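Local coordinates for protein thermotoga maritima TmcAL (PDB 5Y0T) that belongs to the HIGH nucleotidyl transferase family of the HUP clan, with adenosine-5'-rp-alpha-thio-triphosphate bound in its pocket, at residues V66-P71 / V87-A92; A115-E120 / Y145-Y150; K370-T375 / L383-I388. All coordinates share one frame; numbering follows the deposited sequence.

Contact 1 (V66-P71 / V87-A92); sequences VVLELP and VCVLDA
Val89 presents its two methyl groups to different residues of the 66-71 segment. CG1 meets the delta methyl CD1 of Leu68 at 3.6 Å, and CG2 faces the ring carbon CD of Pro71 at 4.1 Å. The split follows from the valine torsion: with chi1 at 172°, CG1 stands trans to the backbone nitrogen of Val89 itself, and CG2 lies beside that nitrogen. The two approaches differ. Leu68 and Val89 run past one another in opposite directions, methyl alongside methyl, whereas the other methyl of Val89 points at the CD corner of Pro71. Leu68 extends CD1 from the strand through an extended second torsion (chi2 175°), and both it and Val89 have their CB aimed at the opposing segment.

Leu68 ties strand 66-70 to helix 79-92, and Pro71, at the N-cap position before helix 72-75, adds the second touch. Helix 79-92 lies on the chain path that leaves the strand at one edge of the parallel run 66-70, 32-38, 3-8, 98-103 and returns as strand 98-103, a Rossmann-like beta-alpha-beta crossover as in other HUP proteins. Val36 of the neighbouring strand 32-38 also touches Val89, and Ile34, Ile337 and Ile339 pack round Leu68. Glu69, whose CB is directed away from the helix, forms a salt bridge with Lys52, while Asp91 on the helix pairs with Lys358.

All three touching residues are buried and no hydrogen bond spans the segments. They are therefore held here by van der Waals contact between aliphatic carbons, with the polar pairing left to other residues.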
loop_
_atom_site.group_PDB
_atom_site.type_symbol
_atom_site.label_atom_id
_atom_site.label_comp_id
_atom_site.label_asym_id
_atom_site.label_seq_id
_atom_site.Cartn_x
_atom_site.Cartn_y
_atom_site.Cartn_z
ATOM N N VAL A 66 -14.314 27.448 18.174
ATOM C CA VAL A 66 -13.202 27.132 17.260
ATOM C C VAL A 66 -12.817 25.655 17.371
ATOM O O VAL A 66 -12.644 25.141 18.471
ATOM C CB VAL A 66 -11.946 27.981 17.569
ATOM C CG1 VAL A 66 -10.816 27.701 16.546
ATOM C CG2 VAL A 66 -12.294 29.502 17.618
ATOM N N VAL A 67 -12.664 24.987 16.230
ATOM C CA VAL A 67 -12.237 23.590 16.206
ATOM C C VAL A 67 -10.854 23.499 15.567
ATOM O O VAL A 67 -10.641 24.030 14.482
ATOM C CB VAL A 67 -13.198 22.667 15.410
ATOM C CG1 VAL A 67 -12.638 21.230 15.378
ATOM C CG2 VAL A 67 -14.605 22.674 16.029
ATOM N N LEU A 68 -9.936 22.846 16.273
ATOM C CA LEU A 68 -8.566 22.601 15.820
ATOM C C LEU A 68 -8.393 21.128 15.513
ATOM O O LEU A 68 -9.031 20.294 16.147
ATOM C CB LEU A 68 -7.558 23.008 16.894
ATOM C CG LEU A 68 -7.865 24.321 17.614
ATOM C CD1 LEU A 68 -6.865 24.585 18.760
ATOM C CD2 LEU A 68 -7.854 25.449 16.616
ATOM N N GLU A 69 -7.551 20.789 14.540
ATOM C CA GLU A 69 -7.225 19.380 14.343
ATOM C C GLU A 69 -6.073 18.943 15.250
ATOM O O GLU A 69 -5.036 19.606 15.317
ATOM C CB GLU A 69 -6.855 19.076 12.883
ATOM C CG GLU A 69 -6.595 17.586 12.690
ATOM C CD GLU A 69 -6.393 17.170 11.235
ATOM O OE1 GLU A 69 -6.427 18.044 10.334
ATOM O OE2 GLU A 69 -6.185 15.959 11.002
ATOM N N LEU A 70 -6.270 17.838 15.958
ATOM C CA LEU A 70 -5.174 17.155 16.649
ATOM C C LEU A 70 -4.410 16.394 15.568
ATOM O O LEU A 70 -4.982 15.521 14.924
ATOM C CB LEU A 70 -5.719 16.208 17.723
ATOM C CG LEU A 70 -4.714 15.302 18.469
ATOM C CD1 LEU A 70 -3.710 16.158 19.223
ATOM C CD2 LEU A 70 -5.431 14.360 19.416
ATOM N N PRO A 71 -3.132 16.748 15.325
ATOM C CA PRO A 71 -2.448 16.090 14.198
ATOM C C PRO A 71 -2.453 14.572 14.297
ATOM O O PRO A 71 -2.398 14.026 15.406
ATOM C CB PRO A 71 -1.016 16.648 14.287
ATOM C CG PRO A 71 -1.257 18.073 14.802
ATOM C CD PRO A 71 -2.334 17.853 15.883
ATOM N N VAL A 87 -2.705 18.493 24.633
ATOM C CA VAL A 87 -2.386 19.573 25.570
ATOM C C VAL A 87 -1.407 20.568 24.909
ATOM O O VAL A 87 -1.514 21.782 25.097
ATOM C CB VAL A 87 -1.813 18.998 26.898
ATOM C CG1 VAL A 87 -1.269 20.093 27.813
ATOM C CG2 VAL A 87 -2.893 18.195 27.631
ATOM N N CYS A 88 -0.469 20.076 24.103
ATOM C CA CYS A 88 0.438 21.010 23.419
ATOM C C CYS A 88 -0.325 21.974 22.496
ATOM O O CYS A 88 -0.024 23.168 22.460
ATOM C CB CYS A 88 1.500 20.263 22.601
ATOM S SG CYS A 88 2.851 19.564 23.550
ATOM N N VAL A 89 -1.305 21.456 21.762
ATOM C CA VAL A 89 -2.090 22.293 20.860
ATOM C C VAL A 89 -2.900 23.316 21.662
ATOM O O VAL A 89 -2.901 24.506 21.348
ATOM C CB VAL A 89 -3.076 21.475 19.994
ATOM C CG1 VAL A 89 -4.003 22.408 19.223
ATOM C CG2 VAL A 89 -2.335 20.541 18.994
ATOM N N LEU A 90 -3.619 22.847 22.675
ATOM C CA LEU A 90 -4.390 23.777 23.505
ATOM C C LEU A 90 -3.497 24.839 24.147
ATOM O O LEU A 90 -3.790 26.033 24.080
ATOM C CB LEU A 90 -5.159 23.011 24.581
ATOM C CG LEU A 90 -6.275 22.161 23.972
ATOM C CD1 LEU A 90 -7.053 21.396 25.051
ATOM C CD2 LEU A 90 -7.229 23.023 23.138
ATOM N N ASP A 91 -2.412 24.404 24.777
ATOM C CA ASP A 91 -1.491 25.348 25.384
ATOM C C ASP A 91 -0.906 26.331 24.348
ATOM O O ASP A 91 -0.674 27.494 24.654
ATOM C CB ASP A 91 -0.364 24.606 26.093
ATOM C CG ASP A 91 0.623 25.551 26.746
ATOM O OD1 ASP A 91 0.304 26.064 27.834
ATOM O OD2 ASP A 91 1.702 25.773 26.162
ATOM N N ALA A 92 -0.680 25.861 23.125
ATOM C CA ALA A 92 -0.031 26.687 22.107
ATOM C C ALA A 92 -0.937 27.803 21.585
ATOM O O ALA A 92 -0.453 28.777 21.003
ATOM C CB ALA A 92 0.442 25.830 20.956
#

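Contact 2 (A115-E120 / Y145-Y150); sequences ARILYE and YALMRY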
loop_
_atom_site.group_PDB
_atom_site.type_symbol
_atom_site.label_atom_id
_atom_site.label_comp_id
_atom_site.label_asym_id
_atom_site.label_seq_id
_atom_site.Cartn_x
_atom_site.Cartn_y
_atom_site.Cartn_z
ATOM N N ALA A 115 -0.619 12.413 38.611
ATOM C CA ALA A 115 0.164 13.075 37.566
ATOM C C ALA A 115 1.450 13.674 38.126
ATOM O O ALA A 115 2.490 13.634 37.472
ATOM C CB ALA A 115 -0.655 14.154 36.871
ATOM N N ARG A 116 1.375 14.213 39.340
ATOM C CA ARG A 116 2.548 14.815 39.989
ATOM C C ARG A 116 3.670 13.783 40.239
ATOM O O ARG A 116 4.854 14.043 39.976
ATOM C CB ARG A 116 2.119 15.483 41.304
ATOM C CG ARG A 116 3.251 15.987 42.181
ATOM C CD ARG A 116 4.019 17.117 41.525
ATOM N NE ARG A 116 3.197 18.295 41.253
ATOM C CZ ARG A 116 3.679 19.438 40.770
ATOM N NH1 ARG A 116 4.977 19.554 40.516
ATOM N NH2 ARG A 116 2.868 20.463 40.544
ATOM N N ILE A 117 3.295 12.606 40.728
ATOM C CA ILE A 117 4.265 11.532 40.937
ATOM C C ILE A 117 4.926 11.130 39.631
ATOM O O ILE A 117 6.155 11.012 39.563
ATOM C CB ILE A 117 3.606 10.301 41.592
ATOM C CG1 ILE A 117 3.084 10.674 42.977
ATOM C CG2 ILE A 117 4.610 9.152 41.722
ATOM C CD1 ILE A 117 2.091 9.665 43.555
ATOM N N LEU A 118 4.127 10.943 38.583
ATOM C CA LEU A 118 4.674 10.566 37.279
ATOM C C LEU A 118 5.545 11.667 36.679
ATOM O O LEU A 118 6.470 11.398 35.909
ATOM C CB LEU A 118 3.549 10.221 36.295
ATOM C CG LEU A 118 2.571 9.120 36.716
ATOM C CD1 LEU A 118 1.521 8.921 35.640
ATOM C CD2 LEU A 118 3.312 7.811 36.999
ATOM N N TYR A 119 5.228 12.911 37.011
ATOM C CA TYR A 119 6.017 14.050 36.558
ATOM C C TYR A 119 7.342 14.140 37.311
ATOM O O TYR A 119 8.409 14.282 36.712
ATOM C CB TYR A 119 5.213 15.344 36.735
ATOM C CG TYR A 119 5.978 16.613 36.440
ATOM C CD1 TYR A 119 6.590 16.820 35.200
ATOM C CD2 TYR A 119 6.067 17.620 37.391
ATOM C CE1 TYR A 119 7.292 17.992 34.932
ATOM C CE2 TYR A 119 6.760 18.792 37.133
ATOM C CZ TYR A 119 7.368 18.974 35.907
ATOM O OH TYR A 119 8.055 20.142 35.673
ATOM N N GLU A 120 7.287 14.050 38.634
ATOM C CA GLU A 120 8.504 14.212 39.421
ATOM C C GLU A 120 9.386 12.969 39.428
ATOM O O GLU A 120 10.598 13.068 39.625
ATOM C CB GLU A 120 8.148 14.625 40.839
ATOM C CG GLU A 120 7.636 16.049 40.888
ATOM C CD GLU A 120 7.309 16.490 42.284
ATOM O OE1 GLU A 120 7.343 15.635 43.194
ATOM O OE2 GLU A 120 7.020 17.688 42.467
ATOM N N TYR A 145 0.959 -1.104 39.265
ATOM C CA TYR A 145 1.475 -1.823 40.424
ATOM C C TYR A 145 2.506 -0.976 41.165
ATOM O O TYR A 145 2.553 -0.975 42.397
ATOM C CB TYR A 145 2.094 -3.158 39.997
ATOM C CG TYR A 145 1.125 -4.073 39.285
ATOM C CD1 TYR A 145 -0.219 -4.103 39.637
ATOM C CD2 TYR A 145 1.551 -4.898 38.257
ATOM C CE1 TYR A 145 -1.112 -4.935 38.987
ATOM C CE2 TYR A 145 0.667 -5.729 37.602
ATOM C CZ TYR A 145 -0.660 -5.746 37.970
ATOM O OH TYR A 145 -1.538 -6.575 37.315
ATOM N N ALA A 146 3.318 -0.244 40.407
ATOM C CA ALA A 146 4.352 0.594 41.006
ATOM C C ALA A 146 3.725 1.734 41.808
ATOM O O ALA A 146 4.191 2.068 42.907
ATOM C CB ALA A 146 5.279 1.134 39.942
ATOM N N LEU A 147 2.664 2.318 41.261
ATOM C CA LEU A 147 1.944 3.386 41.952
ATOM C C LEU A 147 1.297 2.858 43.220
ATOM O O LEU A 147 1.350 3.504 44.273
ATOM C CB LEU A 147 0.894 4.014 41.032
ATOM C CG LEU A 147 1.449 4.909 39.923
ATOM C CD1 LEU A 147 0.363 5.261 38.921
ATOM C CD2 LEU A 147 2.050 6.177 40.507
ATOM N N MET A 148 0.707 1.666 43.127
ATOM C CA MET A 148 0.103 1.032 44.291
ATOM C C MET A 148 1.127 0.825 45.393
ATOM O O MET A 148 0.857 1.093 46.563
ATOM C CB MET A 148 -0.521 -0.315 43.919
ATOM C CG MET A 148 -1.760 -0.200 43.061
ATOM S SD MET A 148 -2.402 -1.803 42.542
ATOM C CE MET A 148 -3.795 -1.271 41.563
ATOM N N ARG A 149 2.301 0.336 45.013
ATOM C CA ARG A 149 3.339 0.042 45.986
ATOM C C ARG A 149 3.846 1.349 46.577
ATOM O O ARG A 149 4.146 1.431 47.775
ATOM C CB ARG A 149 4.469 -0.770 45.347
ATOM C CG ARG A 149 4.078 -2.220 45.066
ATOM C CD ARG A 149 5.137 -2.975 44.274
ATOM N NE ARG A 149 6.355 -3.230 45.042
ATOM C CZ ARG A 149 7.483 -3.697 44.512
ATOM N NH1 ARG A 149 7.551 -3.947 43.212
ATOM N NH2 ARG A 149 8.547 -3.903 45.278
ATOM N N TYR A 150 3.898 2.378 45.739
ATOM C CA TYR A 150 4.258 3.722 46.180
ATOM C C TYR A 150 3.226 4.255 47.172
ATOM O O TYR A 150 3.582 4.752 48.240
ATOM C CB TYR A 150 4.386 4.668 44.980
ATOM C CG TYR A 150 4.975 6.015 45.324
ATOM C CD1 TYR A 150 6.339 6.158 45.558
ATOM C CD2 TYR A 150 4.173 7.145 45.418
ATOM C CE1 TYR A 150 6.889 7.385 45.877
ATOM C CE2 TYR A 150 4.717 8.384 45.740
ATOM C CZ TYR A 150 6.075 8.494 45.967
ATOM O OH TYR A 150 6.624 9.710 46.291
#
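Ile117 meets Leu147 and Tyr150 of the 145-150 segment and gives the largest share of the 115-120 side; Phe151, just beyond, also touches it. Its CG2 lies over one face of the Tyr150 ring and also comes within 4.1 Å of Leu147 CD2. The longer branch runs on to the same tyrosine, where Ile117 CD1 is 3.6 Å from Tyr150 CE2. The ring is brought across by a first torsion of -170°, which sets Tyr150 CG trans to its backbone nitrogen.

Leu118 follows with CB directed less squarely at the partner, yet its end comes close enough for CD2 to touch Leu147 CD2 at 4.1 Å, the two leucines crossing at nearly a right angle. One methyl of Leu147 thus serves both Ile117 and Leu118. Farther on, Tyr119 touches His177 and Leu180 of helix 167-182, and Arg116 NH1 lies at its ring edge, in plane. Glu120 closes the segment with a weak salt bridge one turn back, OE2 to Arg116 NH1 at 3.4 Å.

The segment axes pass 11.9 Å apart at 104°, so the helices are steeply crossed and meet in a compact, buried apolar patch. The contact belongs to a helical insertion in the sequence between parallel strands 98-103 and 187-192, linked by helix 167-182 to the alpha/beta core and probably an elaboration of the HUP-type fold.

Contact 3 (K370-T375 / L383-I388); sequences KVLEKT and LFLEQI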
loop_
_atom_site.group_PDB
_atom_site.type_symbol
_atom_site.label_atom_id
_atom_site.label_comp_id
_atom_site.label_asym_id
_atom_site.label_seq_id
_atom_site.Cartn_x
_atom_site.Cartn_y
_atom_site.Cartn_z
ATOM N N LYS A 370 3.831 28.897 2.802
ATOM C CA LYS A 370 4.170 30.308 2.964
ATOM C C LYS A 370 4.124 30.678 4.444
ATOM O O LYS A 370 4.966 31.433 4.929
ATOM C CB LYS A 370 3.227 31.215 2.154
ATOM C CG LYS A 370 3.386 31.046 0.657
ATOM C CD LYS A 370 2.669 32.143 -0.160
ATOM C CE LYS A 370 3.103 32.060 -1.629
ATOM N NZ LYS A 370 2.532 33.133 -2.491
ATOM N N VAL A 371 3.137 30.148 5.154
ATOM C CA VAL A 371 3.050 30.356 6.594
ATOM C C VAL A 371 4.355 29.905 7.262
ATOM O O VAL A 371 4.943 30.635 8.074
ATOM C CB VAL A 371 1.859 29.598 7.222
ATOM C CG1 VAL A 371 1.965 29.625 8.746
ATOM C CG2 VAL A 371 0.534 30.213 6.777
ATOM N N LEU A 372 4.825 28.718 6.888
ATOM C CA LEU A 372 6.035 28.159 7.484
ATOM C C LEU A 372 7.271 28.979 7.129
ATOM O O LEU A 372 8.126 29.241 7.984
ATOM C CB LEU A 372 6.233 26.704 7.032
ATOM C CG LEU A 372 7.505 26.033 7.578
ATOM C CD1 LEU A 372 7.503 26.009 9.100
ATOM C CD2 LEU A 372 7.702 24.626 7.010
ATOM N N GLU A 373 7.365 29.378 5.865
ATOM C CA GLU A 373 8.518 30.144 5.391
ATOM C C GLU A 373 8.620 31.473 6.118
ATOM O O GLU A 373 9.719 31.970 6.381
ATOM C CB GLU A 373 8.430 30.390 3.875
ATOM C CG GLU A 373 8.792 29.180 3.017
ATOM C CD GLU A 373 8.394 29.330 1.544
ATOM O OE1 GLU A 373 8.643 28.383 0.760
ATOM O OE2 GLU A 373 7.829 30.385 1.170
ATOM N N LYS A 374 7.477 32.071 6.425
ATOM C CA LYS A 374 7.513 33.419 6.976
ATOM C C LYS A 374 7.352 33.544 8.495
ATOM O O LYS A 374 7.544 34.632 9.041
ATOM C CB LYS A 374 6.446 34.270 6.270
ATOM C CG LYS A 374 6.740 34.445 4.778
ATOM C CD LYS A 374 5.758 35.378 4.080
ATOM C CE LYS A 374 4.424 34.697 3.839
ATOM N NZ LYS A 374 3.757 35.266 2.637
ATOM N N THR A 375 7.063 32.452 9.193
ATOM C CA THR A 375 6.750 32.595 10.614
ATOM C C THR A 375 7.972 33.053 11.421
ATOM O O THR A 375 9.105 32.683 11.114
ATOM C CB THR A 375 6.169 31.288 11.221
ATOM O OG1 THR A 375 5.783 31.534 12.576
ATOM C CG2 THR A 375 7.172 30.126 11.161
ATOM N N LEU A 383 10.074 18.829 10.757
ATOM C CA LEU A 383 9.027 18.148 11.524
ATOM C C LEU A 383 7.631 18.677 11.163
ATOM O O LEU A 383 6.660 17.902 10.979
ATOM C CB LEU A 383 9.284 18.308 13.022
ATOM C CG LEU A 383 8.337 17.521 13.931
ATOM C CD1 LEU A 383 8.410 16.021 13.622
ATOM C CD2 LEU A 383 8.722 17.794 15.374
ATOM N N PHE A 384 7.536 19.996 11.048
ATOM C CA PHE A 384 6.301 20.657 10.614
ATOM C C PHE A 384 5.844 20.039 9.290
ATOM O O PHE A 384 4.707 19.604 9.161
ATOM C CB PHE A 384 6.556 22.174 10.493
ATOM C CG PHE A 384 5.359 23.007 10.069
ATOM C CD1 PHE A 384 4.760 22.843 8.821
ATOM C CD2 PHE A 384 4.904 24.036 10.887
ATOM C CE1 PHE A 384 3.696 23.654 8.425
ATOM C CE2 PHE A 384 3.856 24.864 10.490
ATOM C CZ PHE A 384 3.242 24.664 9.260
ATOM N N LEU A 385 6.743 19.999 8.310
ATOM C CA LEU A 385 6.392 19.462 7.002
ATOM C C LEU A 385 5.986 17.990 7.074
ATOM O O LEU A 385 5.009 17.594 6.440
ATOM C CB LEU A 385 7.557 19.645 6.010
ATOM C CG LEU A 385 7.831 21.100 5.617
ATOM C CD1 LEU A 385 9.109 21.220 4.748
ATOM C CD2 LEU A 385 6.639 21.718 4.902
ATOM N N GLU A 386 6.721 17.182 7.842
ATOM C CA GLU A 386 6.362 15.768 8.015
ATOM C C GLU A 386 5.023 15.583 8.709
ATOM O O GLU A 386 4.205 14.751 8.287
ATOM C CB GLU A 386 7.468 15.017 8.785
ATOM C CG GLU A 386 8.759 14.956 7.974
ATOM C CD GLU A 386 9.885 14.177 8.644
ATOM O OE1 GLU A 386 9.682 13.631 9.745
ATOM O OE2 GLU A 386 10.984 14.113 8.057
ATOM N N GLN A 387 4.774 16.364 9.755
ATOM C CA GLN A 387 3.513 16.257 10.465
ATOM C C GLN A 387 2.334 16.603 9.560
ATOM O O GLN A 387 1.358 15.846 9.481
ATOM C CB GLN A 387 3.511 17.159 11.714
ATOM C CG GLN A 387 4.394 16.646 12.841
ATOM C CD GLN A 387 4.424 17.575 14.054
ATOM O OE1 GLN A 387 3.994 18.728 13.983
ATOM N NE2 GLN A 387 4.923 17.066 15.176
ATOM N N ILE A 388 2.414 17.736 8.859
ATOM C CA ILE A 388 1.252 18.186 8.098
ATOM C C ILE A 388 1.063 17.329 6.834
ATOM O O ILE A 388 -0.071 17.098 6.403
ATOM C CB ILE A 388 1.344 19.701 7.765
ATOM C CG1 ILE A 388 -0.053 20.301 7.589
ATOM C CG2 ILE A 388 2.248 19.976 6.528
ATOM C CD1 ILE A 388 -0.051 21.838 7.657
#
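Leu372 and Phe384 adopt the same first torsion, each with CG trans to its backbone nitrogen (chi1 178° and -179°), and this sends both side chains out toward the facing helix. Leu385, by contrast, has its CG beside the nitrogen, and only the end of its side chain turns in to reach the same leucine. The motif is a helix-loop-helix: helix 368-374 ends, a short loop turns the chain, and helix 381-399 packs against the helix just left. The closest alpha carbons across the two segments, Leu372 CA and Phe384 CA, lie 8.1 Å apart.

Both methyls of Leu372 lie near the phenyl ring. CD1 rests over one face of Phe384, 3.9 Å from the ring centroid and 19° off the normal, a CH-pi contact displaced a little toward the rim. CD2 touches both Phe384 CD1, at 3.9 Å, and Leu385. The leucine and the phenylalanine slide past each other in opposite directions, while the Leu372 and Leu385 side chains meet at a slant.

Phe384 has a further aromatic partner, since its ring also stacks edge-to-face with Tyr336. On another side of helix 381-399, the buried amide of Gln387 is satisfied by the backbone: OE1 accepts from Gln335 N, and NE2 donates to Gly333 O. In the loop, Thr375, the first residue to leave the helical conformation, uses OG1 to hydrogen-bond Leu377 N, and Asp380 OD1 accepts from Leu383 N. Across the helices themselves the contact is wholly apolar, closed beside the phenyl ring by two leucine methyls, Leu372 CD2 and Leu385 CD2, 3.7 Å apart.

Overall arrangement
All three contacts are apolar and without a hydrogen bond between their segments. Every touching residue of contacts 1 and 2 is buried, whereas Leu385 of contact 3 is partly exposed. The centre of contact 1 lies about 11 Å from the centre of the chain and joins a sheet strand to a helix; contacts 2 and 3, with centres about 24 Å and 21 Å from the chain's centre, pair helix with helix. Aromatic faces enter the outer two, whereas contact 1 is purely aliphatic. No two contacts share a segment or touch. Helix 167-182 packs against residues of both contact 1 and contact 2, and Tyr336 borders both contact 1 and contact 3. Contacts 2 and 3 are the farthest apart, their centres about 37 Å from each other.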